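Local coordinates for regulatory protein E2 (Bovine papillomavirus type 1, PDB 2JEX) that regulates viral transcription and probably helps the E1 protein initiate viral DNA replication, represented here by its N-terminal transactivation domain, at residues M16-I19 with E20-S23; I30-W33 with T34-T38; E118-D122 with G123-N127. The protein carries 1 engineered substitution. All coordinates share one frame; numbering follows the deposited sequence.

Contact 1 of 3, residues M16-I19 with E20-S23; sequences MQLI and EKSS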
ATOM      1  N   MET A  16       4.288   8.804 -17.236  1.00 70.85           N
ATOM      2  CA  MET A  16       3.078   9.140 -17.993  1.00 72.26           C
ATOM      3  C   MET A  16       2.719   8.070 -19.031  1.00 71.77           C
ATOM      4  O   MET A  16       1.540   7.815 -19.287  1.00 71.60           O
ATOM      5  CB  MET A  16       3.228  10.515 -18.652  1.00 72.04           C
ATOM      6  CG  MET A  16       1.920  11.277 -18.828  1.00 73.13           C
ATOM      7  SD  MET A  16       2.144  13.028 -19.257  1.00 75.32           S
ATOM      8  CE  MET A  16       2.806  13.693 -17.725  1.00 78.56           C
ATOM      9  N   GLN A  17       3.742   7.447 -19.615  1.00 71.91           N
ATOM     10  CA  GLN A  17       3.559   6.341 -20.565  1.00 71.79           C
ATOM     11  C   GLN A  17       3.065   5.067 -19.891  1.00 71.37           C
ATOM     12  O   GLN A  17       2.259   4.333 -20.453  1.00 71.52           O
ATOM     13  CB  GLN A  17       4.867   6.040 -21.303  1.00 71.54           C
ATOM     14  CG  GLN A  17       5.131   6.932 -22.511  1.00 72.26           C
ATOM     15  CD  GLN A  17       6.535   6.758 -23.083  1.00 72.31           C
ATOM     16  OE1 GLN A  17       7.453   6.283 -22.399  1.00 72.49           O
ATOM     17  NE2 GLN A  17       6.707   7.153 -24.344  1.00 71.54           N
ATOM     18  N   LEU A  18       3.567   4.801 -18.692  1.00 71.57           N
ATOM     19  CA  LEU A  18       3.243   3.565 -17.992  1.00 71.52           C
ATOM     20  C   LEU A  18       1.882   3.612 -17.303  1.00 71.65           C
ATOM     21  O   LEU A  18       1.207   2.584 -17.190  1.00 71.82           O
ATOM     22  CB  LEU A  18       4.365   3.178 -17.020  1.00 71.15           C
ATOM     23  CG  LEU A  18       5.603   2.580 -17.703  1.00 70.94           C
ATOM     24  CD1 LEU A  18       6.801   2.555 -16.773  1.00 67.55           C
ATOM     25  CD2 LEU A  18       5.326   1.185 -18.260  1.00 69.27           C
ATOM     26  N   ILE A  19       1.481   4.804 -16.861  1.00 71.70           N
ATOM     27  CA  ILE A  19       0.136   5.015 -16.319  1.00 71.36           C
ATOM     28  C   ILE A  19      -0.920   4.783 -17.411  1.00 71.56           C
ATOM     29  O   ILE A  19      -1.879   4.030 -17.195  1.00 71.99           O
ATOM     30  CB  ILE A  19      -0.022   6.415 -15.646  1.00 71.67           C
ATOM     31  CG1 ILE A  19       0.818   6.497 -14.360  1.00 70.83           C
ATOM     32  CG2 ILE A  19      -1.498   6.717 -15.346  1.00 70.70           C
ATOM     33  CD1 ILE A  19       1.063   7.924 -13.845  1.00 70.72           C
ATOM     34  N   GLU A  20      -0.729   5.405 -18.576  1.00 71.37           N
ATOM     35  CA  GLU A  20      -1.616   5.196 -19.732  1.00 71.63           C
ATOM     36  C   GLU A  20      -1.737   3.719 -20.100  1.00 71.18           C
ATOM     37  O   GLU A  20      -2.843   3.207 -20.272  1.00 71.21           O
ATOM     38  CB  GLU A  20      -1.133   5.986 -20.953  1.00 71.50           C
ATOM     39  CG  GLU A  20      -1.466   7.469 -20.924  1.00 72.99           C
ATOM     40  CD  GLU A  20      -1.110   8.177 -22.227  1.00 72.75           C
ATOM     41  OE1 GLU A  20      -1.749   7.889 -23.265  1.00 74.24           O
ATOM     42  OE2 GLU A  20      -0.195   9.033 -22.207  1.00 76.08           O
ATOM     43  N   LYS A  21      -0.590   3.049 -20.214  1.00 71.00           N
ATOM     44  CA  LYS A  21      -0.517   1.618 -20.520  1.00 70.58           C
ATOM     45  C   LYS A  21      -1.287   0.774 -19.508  1.00 70.57           C
ATOM     46  O   LYS A  21      -1.989  -0.163 -19.888  1.00 70.71           O
ATOM     47  CB  LYS A  21       0.952   1.173 -20.590  1.00 71.09           C
ATOM     48  CG  LYS A  21       1.202  -0.321 -20.385  1.00 70.74           C
ATOM     49  CD  LYS A  21       2.683  -0.617 -20.227  1.00 69.69           C
ATOM     50  CE  LYS A  21       3.324  -0.998 -21.540  1.00 66.69           C
ATOM     51  NZ  LYS A  21       3.116  -2.442 -21.830  1.00 66.15           N
ATOM     52  N   SER A  22      -1.154   1.124 -18.229  1.00 70.54           N
ATOM     53  CA  SER A  22      -1.767   0.380 -17.120  1.00 70.60           C
ATOM     54  C   SER A  22      -1.498  -1.124 -17.221  1.00 70.18           C
ATOM     55  O   SER A  22      -2.415  -1.928 -17.380  1.00 70.11           O
ATOM     56  CB  SER A  22      -3.268   0.679 -17.005  1.00 70.56           C
ATOM     57  OG  SER A  22      -3.778   0.188 -15.777  1.00 70.95           O
ATOM     58  N   SER A  23      -0.220  -1.476 -17.132  1.00 70.19           N
ATOM     59  CA  SER A  23       0.240  -2.849 -17.295  1.00 69.56           C
ATOM     60  C   SER A  23      -0.091  -3.716 -16.086  1.00 69.05           C
ATOM     61  O   SER A  23      -0.259  -3.222 -14.964  1.00 68.50           O
ATOM     62  CB  SER A  23       1.752  -2.870 -17.548  1.00 69.71           C
ATOM     63  OG  SER A  23       2.223  -4.182 -17.786  1.00 69.35           O
TER
HETATM   64  O   HOH W   1       2.178   0.154 -16.777  1.00 65.33           O
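Met16 lies near the C-terminal end of helix 4-21, and its carbonyl O receives a weak, long bond from Glu20 N at 3.4 Å. The start of the extended Glu20 side chain passes beside the same carbonyl: its CG is turned away from its own carbonyl carbon and lies beside the backbone N (chi1 -78°), which brings CG to 3.4 Å from Met16 O. Gln17 contributes through its backbone, its O accepting from Lys21 N at 3.1 Å while Lys21 CB rests against that oxygen.

Leu18 does more. Its CD2 lies alongside Lys21 CD, 3.8 Å away, the two side chains running in the same direction, so one methylene of the otherwise exposed lysine rests on the leucine while the chain bends further out and its NZ makes a weak, long ion pair with Asp28. Leu18 O carries two bonds, one from Ser22 N at 3.0 Å and one from a water at 2.6 Å; the water in turn accepts from Ser23 N. Ser22 CB lies 3.6 Å from Ile19 O, and the Ile19 side chain touches Tyr32 of helix 26-48.

Beyond Lys21 the chain leaves the helix at Ser22, which has positive phi (49°). Ser23 OG then bonds to Lys25 N just before helix 26-48 and to Asp28 OD1 in its first turn. This is a helix C-terminus ending in a left-handed residue, with a water bridging Leu18 O and Ser23 N where a Schellman motif would have a direct bond.

Contact 2 of 3, residues I30-W33 with T34-T38; sequences ILYW and TAVRT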
ATOM      1  N   ILE A  30       8.215  -2.009 -11.738  1.00 68.49           N
ATOM      2  CA  ILE A  30       9.606  -1.793 -11.372  1.00 68.63           C
ATOM      3  C   ILE A  30      10.141  -0.583 -12.139  1.00 69.49           C
ATOM      4  O   ILE A  30      10.713   0.330 -11.538  1.00 70.39           O
ATOM      5  CB  ILE A  30      10.471  -3.057 -11.633  1.00 68.60           C
ATOM      6  CG1 ILE A  30      10.047  -4.180 -10.670  1.00 65.84           C
ATOM      7  CG2 ILE A  30      11.986  -2.719 -11.522  1.00 67.19           C
ATOM      8  CD1 ILE A  30      10.668  -5.539 -10.923  1.00 67.77           C
ATOM      9  N   LEU A  31       9.911  -0.577 -13.453  1.00 69.08           N
ATOM     10  CA  LEU A  31      10.306   0.508 -14.351  1.00 69.03           C
ATOM     11  C   LEU A  31       9.702   1.850 -13.976  1.00 68.87           C
ATOM     12  O   LEU A  31      10.394   2.860 -13.986  1.00 68.87           O
ATOM     13  CB  LEU A  31       9.920   0.164 -15.790  1.00 68.88           C
ATOM     14  CG  LEU A  31      10.950  -0.265 -16.834  1.00 71.10           C
ATOM     15  CD1 LEU A  31      12.247  -0.813 -16.236  1.00 76.52           C
ATOM     16  CD2 LEU A  31      10.307  -1.266 -17.795  1.00 72.70           C
ATOM     17  N   TYR A  32       8.408   1.845 -13.659  1.00 69.59           N
ATOM     18  CA  TYR A  32       7.688   3.037 -13.222  1.00 69.16           C
ATOM     19  C   TYR A  32       8.288   3.627 -11.949  1.00 69.37           C
ATOM     20  O   TYR A  32       8.463   4.838 -11.858  1.00 69.84           O
ATOM     21  CB  TYR A  32       6.186   2.731 -13.028  1.00 69.20           C
ATOM     22  CG  TYR A  32       5.422   3.807 -12.280  1.00 67.27           C
ATOM     23  CD1 TYR A  32       4.884   4.909 -12.951  1.00 68.76           C
ATOM     24  CD2 TYR A  32       5.248   3.726 -10.899  1.00 68.20           C
ATOM     25  CE1 TYR A  32       4.192   5.908 -12.262  1.00 69.02           C
ATOM     26  CE2 TYR A  32       4.558   4.715 -10.198  1.00 67.80           C
ATOM     27  CZ  TYR A  32       4.035   5.799 -10.882  1.00 69.93           C
ATOM     28  OH  TYR A  32       3.365   6.773 -10.183  1.00 70.05           O
ATOM     29  N   TRP A  33       8.594   2.783 -10.966  1.00 69.27           N
ATOM     30  CA  TRP A  33       9.121   3.293  -9.696  1.00 69.53           C
ATOM     31  C   TRP A  33      10.555   3.769  -9.789  1.00 69.20           C
ATOM     32  O   TRP A  33      10.956   4.669  -9.056  1.00 68.66           O
ATOM     33  CB  TRP A  33       8.946   2.296  -8.555  1.00 68.71           C
ATOM     34  CG  TRP A  33       7.547   2.296  -8.070  1.00 70.48           C
ATOM     35  CD1 TRP A  33       6.606   1.321  -8.268  1.00 70.80           C
ATOM     36  CD2 TRP A  33       6.896   3.341  -7.336  1.00 71.79           C
ATOM     37  NE1 TRP A  33       5.409   1.688  -7.689  1.00 70.95           N
ATOM     38  CE2 TRP A  33       5.556   2.923  -7.113  1.00 71.09           C
ATOM     39  CE3 TRP A  33       7.311   4.587  -6.841  1.00 68.25           C
ATOM     40  CZ2 TRP A  33       4.632   3.708  -6.414  1.00 67.25           C
ATOM     41  CZ3 TRP A  33       6.388   5.366  -6.135  1.00 71.93           C
ATOM     42  CH2 TRP A  33       5.061   4.923  -5.938  1.00 67.47           C
ATOM     43  N   THR A  34      11.315   3.164 -10.698  1.00 69.27           N
ATOM     44  CA  THR A  34      12.684   3.575 -10.959  1.00 69.86           C
ATOM     45  C   THR A  34      12.715   4.951 -11.643  1.00 69.67           C
ATOM     46  O   THR A  34      13.659   5.717 -11.462  1.00 69.60           O
ATOM     47  CB  THR A  34      13.400   2.535 -11.826  1.00 70.60           C
ATOM     48  OG1 THR A  34      12.743   2.455 -13.093  1.00 76.30           O
ATOM     49  CG2 THR A  34      13.308   1.182 -11.180  1.00 67.94           C
ATOM     50  N   ALA A  35      11.668   5.250 -12.417  1.00 68.77           N
ATOM     51  CA  ALA A  35      11.508   6.550 -13.045  1.00 68.52           C
ATOM     52  C   ALA A  35      11.032   7.602 -12.047  1.00 68.62           C
ATOM     53  O   ALA A  35      11.412   8.767 -12.155  1.00 68.56           O
ATOM     54  CB  ALA A  35      10.556   6.454 -14.219  1.00 68.82           C
ATOM     55  N   VAL A  36      10.210   7.193 -11.079  1.00 68.63           N
ATOM     56  CA  VAL A  36       9.804   8.090  -9.983  1.00 68.27           C
ATOM     57  C   VAL A  36      11.027   8.460  -9.148  1.00 68.47           C
ATOM     58  O   VAL A  36      11.202   9.624  -8.774  1.00 69.01           O
ATOM     59  CB  VAL A  36       8.679   7.498  -9.079  1.00 68.47           C
ATOM     60  CG1 VAL A  36       8.301   8.491  -7.965  1.00 66.64           C
ATOM     61  CG2 VAL A  36       7.421   7.151  -9.899  1.00 67.12           C
ATOM     62  N   ARG A  37      11.878   7.463  -8.901  1.00 68.34           N
ATOM     63  CA  ARG A  37      13.132   7.621  -8.173  1.00 67.62           C
ATOM     64  C   ARG A  37      14.061   8.621  -8.858  1.00 67.98           C
ATOM     65  O   ARG A  37      14.547   9.561  -8.225  1.00 68.89           O
ATOM     66  CB  ARG A  37      13.823   6.267  -8.061  1.00 67.04           C
ATOM     67  CG  ARG A  37      15.205   6.322  -7.451  1.00 67.22           C
ATOM     68  CD  ARG A  37      15.791   4.936  -7.330  1.00 67.56           C
ATOM     69  NE  ARG A  37      17.091   4.948  -6.663  1.00 67.92           N
ATOM     70  CZ  ARG A  37      17.741   3.856  -6.278  1.00 66.25           C
ATOM     71  NH1 ARG A  37      17.217   2.661  -6.503  1.00 66.69           N
ATOM     72  NH2 ARG A  37      18.923   3.957  -5.677  1.00 61.73           N
ATOM     73  N   THR A  38      14.307   8.391 -10.146  1.00 67.54           N
ATOM     74  CA  THR A  38      15.124   9.262 -10.972  1.00 67.22           C
ATOM     75  C   THR A  38      14.608  10.707 -10.910  1.00 67.36           C
ATOM     76  O   THR A  38      15.361  11.593 -10.536  1.00 67.62           O
ATOM     77  CB  THR A  38      15.217   8.718 -12.429  1.00 67.84           C
ATOM     78  OG1 THR A  38      15.684   7.363 -12.389  1.00 66.50           O
ATOM     79  CG2 THR A  38      16.170   9.562 -13.302  1.00 63.94           C
TER
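Backbone amides of Ala35, Val36 and Arg37 reach back four residues to the carbonyls of Leu31, Tyr32 and Trp33, as in a regular alpha helix, with Val36 N 3.0 Å from Tyr32 O. Leu31 O takes a second donor: Thr34 OG1 gives its proton to it at a very short 2.5 Å, approaching from above the carbonyl plane, on the same face as Ala35 N. A chi1 of 63° sets OG1 of Thr34 between its own N and carbonyl carbon, within reach of that oxygen, although the exact position of this side chain is less sure. One turn on, Thr34 O is gripped in turn by Thr38 N and by Thr38 OG1 at 2.8 Å, here from opposite faces.

On the other flank Val36 serves two aromatic rings. Its CG2 hangs over one face of Tyr32 in a CH-pi contact, 4.0 Å from the ring centroid and displaced toward the rim. With CG1 anti to the backbone N (chi1 180°), that branch lies 4.1 Å from Trp33 CZ3, and Val36 CB is 3.9 Å from Trp33 CE3; valine and tryptophan run side by side. The two aromatics also meet each other, Tyr32 CE2 standing 3.7 Å above the indole plane, over its centre. Trp33 NE1 is satisfied by Thr97 O, and Arg37 NH1 by Gln76 OE1.

Trp33 packs on Met75 and Leu79 of helix 62-83, while Tyr32 and Val36 lean on Gln15 of helix 4-21. Helix 26-48 thus packs against both, in the N-terminal three-helix bundle of papillomavirus E2 transactivation domains.

Contact 3 of 3, residues E118-D122 with G123-N127; sequences EVEFD and GNASN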
ATOM      1  N   GLU A 118     -17.863  -4.380   7.005  1.00 69.70           N
ATOM      2  CA  GLU A 118     -18.753  -3.411   7.644  1.00 71.28           C
ATOM      3  C   GLU A 118     -18.955  -3.714   9.124  1.00 69.83           C
ATOM      4  O   GLU A 118     -19.269  -4.845   9.496  1.00 69.13           O
ATOM      5  CB  GLU A 118     -20.119  -3.348   6.944  1.00 70.60           C
ATOM      6  CG  GLU A 118     -21.030  -2.262   7.536  1.00 73.70           C
ATOM      7  CD  GLU A 118     -22.454  -2.272   6.981  1.00 75.80           C
ATOM      8  OE1 GLU A 118     -22.956  -1.161   6.684  1.00 88.04           O
ATOM      9  OE2 GLU A 118     -23.070  -3.366   6.849  1.00 80.71           O
ATOM     10  N   VAL A 119     -18.767  -2.698   9.960  1.00 69.19           N
ATOM     11  CA  VAL A 119     -18.981  -2.839  11.398  1.00 69.51           C
ATOM     12  C   VAL A 119     -20.130  -1.938  11.849  1.00 69.50           C
ATOM     13  O   VAL A 119     -20.148  -0.741  11.556  1.00 69.57           O
ATOM     14  CB  VAL A 119     -17.696  -2.564  12.231  1.00 68.92           C
ATOM     15  CG1 VAL A 119     -17.956  -2.819  13.718  1.00 69.08           C
ATOM     16  CG2 VAL A 119     -16.567  -3.459  11.770  1.00 69.30           C
ATOM     17  N   GLU A 120     -21.086  -2.533  12.546  1.00 69.15           N
ATOM     18  CA  GLU A 120     -22.240  -1.819  13.078  1.00 69.74           C
ATOM     19  C   GLU A 120     -22.096  -1.753  14.590  1.00 70.10           C
ATOM     20  O   GLU A 120     -21.845  -2.766  15.241  1.00 69.70           O
ATOM     21  CB  GLU A 120     -23.536  -2.536  12.685  1.00 69.28           C
ATOM     22  CG  GLU A 120     -24.810  -1.867  13.178  1.00 68.99           C
ATOM     23  CD  GLU A 120     -25.955  -2.858  13.337  1.00 71.54           C
ATOM     24  OE1 GLU A 120     -25.934  -3.642  14.311  1.00 76.39           O
ATOM     25  OE2 GLU A 120     -26.879  -2.854  12.500  1.00 69.96           O
ATOM     26  N   PHE A 121     -22.270  -0.566  15.153  1.00 70.99           N
ATOM     27  CA  PHE A 121     -21.864  -0.355  16.537  1.00 71.57           C
ATOM     28  C   PHE A 121     -22.876  -0.610  17.655  1.00 72.64           C
ATOM     29  O   PHE A 121     -22.655  -1.492  18.485  1.00 74.72           O
ATOM     30  CB  PHE A 121     -21.089   0.960  16.690  1.00 70.92           C
ATOM     31  CG  PHE A 121     -19.767   0.934  15.984  1.00 70.70           C
ATOM     32  CD1 PHE A 121     -19.614   1.544  14.753  1.00 69.18           C
ATOM     33  CD2 PHE A 121     -18.690   0.221  16.522  1.00 71.88           C
ATOM     34  CE1 PHE A 121     -18.396   1.491  14.076  1.00 72.52           C
ATOM     35  CE2 PHE A 121     -17.466   0.159  15.855  1.00 69.56           C
ATOM     36  CZ  PHE A 121     -17.318   0.795  14.628  1.00 68.81           C
ATOM     37  N   ASP A 122     -23.985   0.101  17.720  1.00 72.42           N
ATOM     38  CA  ASP A 122     -24.788  -0.088  18.953  1.00 72.05           C
ATOM     39  C   ASP A 122     -26.080  -0.877  18.748  1.00 71.32           C
ATOM     40  O   ASP A 122     -27.094  -0.600  19.387  1.00 71.37           O
ATOM     41  CB  ASP A 122     -25.009   1.256  19.676  1.00 71.30           C
ATOM     42  CG  ASP A 122     -23.750   1.737  20.396  1.00 69.99           C
ATOM     43  OD1 ASP A 122     -23.146   0.926  21.122  1.00 69.84           O
ATOM     44  OD2 ASP A 122     -23.357   2.915  20.238  1.00 71.48           O
ATOM     45  N   GLY A 123     -26.015  -1.880  17.868  1.00 70.93           N
ATOM     46  CA  GLY A 123     -27.211  -2.500  17.288  1.00 69.87           C
ATOM     47  C   GLY A 123     -27.948  -1.460  16.451  1.00 69.32           C
ATOM     48  O   GLY A 123     -29.150  -1.572  16.210  1.00 69.35           O
ATOM     49  N   ASN A 124     -27.210  -0.450  16.007  1.00 68.58           N
ATOM     50  CA  ASN A 124     -27.776   0.742  15.387  1.00 68.67           C
ATOM     51  C   ASN A 124     -27.297   0.843  13.933  1.00 68.32           C
ATOM     52  O   ASN A 124     -26.137   1.182  13.660  1.00 67.68           O
ATOM     53  CB  ASN A 124     -27.392   1.973  16.229  1.00 68.42           C
ATOM     54  CG  ASN A 124     -27.970   3.296  15.710  1.00 70.88           C
ATOM     55  OD1 ASN A 124     -27.689   4.352  16.289  1.00 71.74           O
ATOM     56  ND2 ASN A 124     -28.765   3.255  14.634  1.00 71.79           N
ATOM     57  N   ALA A 125     -28.217   0.541  13.013  1.00 67.62           N
ATOM     58  CA  ALA A 125     -27.930   0.458  11.582  1.00 67.22           C
ATOM     59  C   ALA A 125     -27.339   1.743  11.002  1.00 67.02           C
ATOM     60  O   ALA A 125     -26.694   1.716   9.948  1.00 66.65           O
ATOM     61  CB  ALA A 125     -29.193   0.055  10.812  1.00 66.96           C
ATOM     62  N   SER A 126     -27.575   2.857  11.693  1.00 67.28           N
ATOM     63  CA  SER A 126     -27.039   4.161  11.301  1.00 67.64           C
ATOM     64  C   SER A 126     -25.704   4.438  11.990  1.00 67.74           C
ATOM     65  O   SER A 126     -25.042   5.417  11.668  1.00 69.48           O
ATOM     66  CB  SER A 126     -28.040   5.285  11.602  1.00 66.77           C
ATOM     67  OG  SER A 126     -28.185   5.469  13.005  1.00 70.10           O
ATOM     68  N   ASN A 127     -25.319   3.590  12.944  1.00 67.73           N
ATOM     69  CA  ASN A 127     -24.004   3.691  13.597  1.00 67.90           C
ATOM     70  C   ASN A 127     -23.054   2.613  13.065  1.00 67.85           C
ATOM     71  O   ASN A 127     -22.936   1.511  13.617  1.00 66.79           O
ATOM     72  CB  ASN A 127     -24.128   3.643  15.128  1.00 67.59           C
ATOM     73  CG  ASN A 127     -22.834   4.028  15.851  1.00 68.43           C
ATOM     74  OD1 ASN A 127     -22.726   3.852  17.066  1.00 73.42           O
ATOM     75  ND2 ASN A 127     -21.853   4.543  15.113  1.00 67.47           N
TER
HETATM   76  O   HOH W   2     -24.153  -3.497  16.273  1.00 68.52           O
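Phe121 and Asn127 side chains cross at about a right angle, the carboxamide lying by Phe121 CB, its plane 43° from the ring. Tyr131, Tyr186 and Ala177 also touch the Phe121 side chain. Asp122 crosses Asn127 obliquely, carboxylate and amide planes 54° apart, and its own carboxylate is held by Thr183 OG1 and Thr182 N.

This is the link of a beta hairpin: strand 110-120 turns into its antiparallel neighbour 128-140, with a type I turn from Asn124 to Asn127 closed by Asn127 N on Asn124 O at 2.6 Å. Phe121 N bonds Asn127 O at 2.7 Å, a nearly straight bond that draws the two ends together.

Glu120 and Gly123 face each other across a water. The glutamate CG is anti to the backbone N (chi1 -179°), carrying the carboxylate over the loop until OE1 lies 3.4 Å from Gly123 CA and the other oxygen, OE2, 3.6 Å from Ala125 CA. Gly123 has positive phi, a conformation glycine readily takes, and this helps the chain turn here. The water donates to Glu120 OE1 at 2.7 Å and, weakly, to Glu120 O, and accepts from Gly123 N at 2.9 Å, so the carboxylate is joined to the bend through it.

All three contacts lie in the one transactivation domain, contacts 1 and 2 in its helical part. These two are neighbours, their centres about 12 Å apart on consecutive helices, 4-21 and 26-48. They touch directly: Leu18 CD1 packs 3.6 Å from Tyr32 N, and Ile19 CG1 lies 4.0 Å from Tyr32 CE1, so Tyr32 of contact 2 also meets the end of the preceding helix. Contact 3 belongs to the beta-sheet part of the domain, at the far side of the chain's centre from contact 2. Its centre is about 41 Å from that of contact 1 and 43 Å from that of contact 2; nearest atoms are about 27 Å apart in both cases.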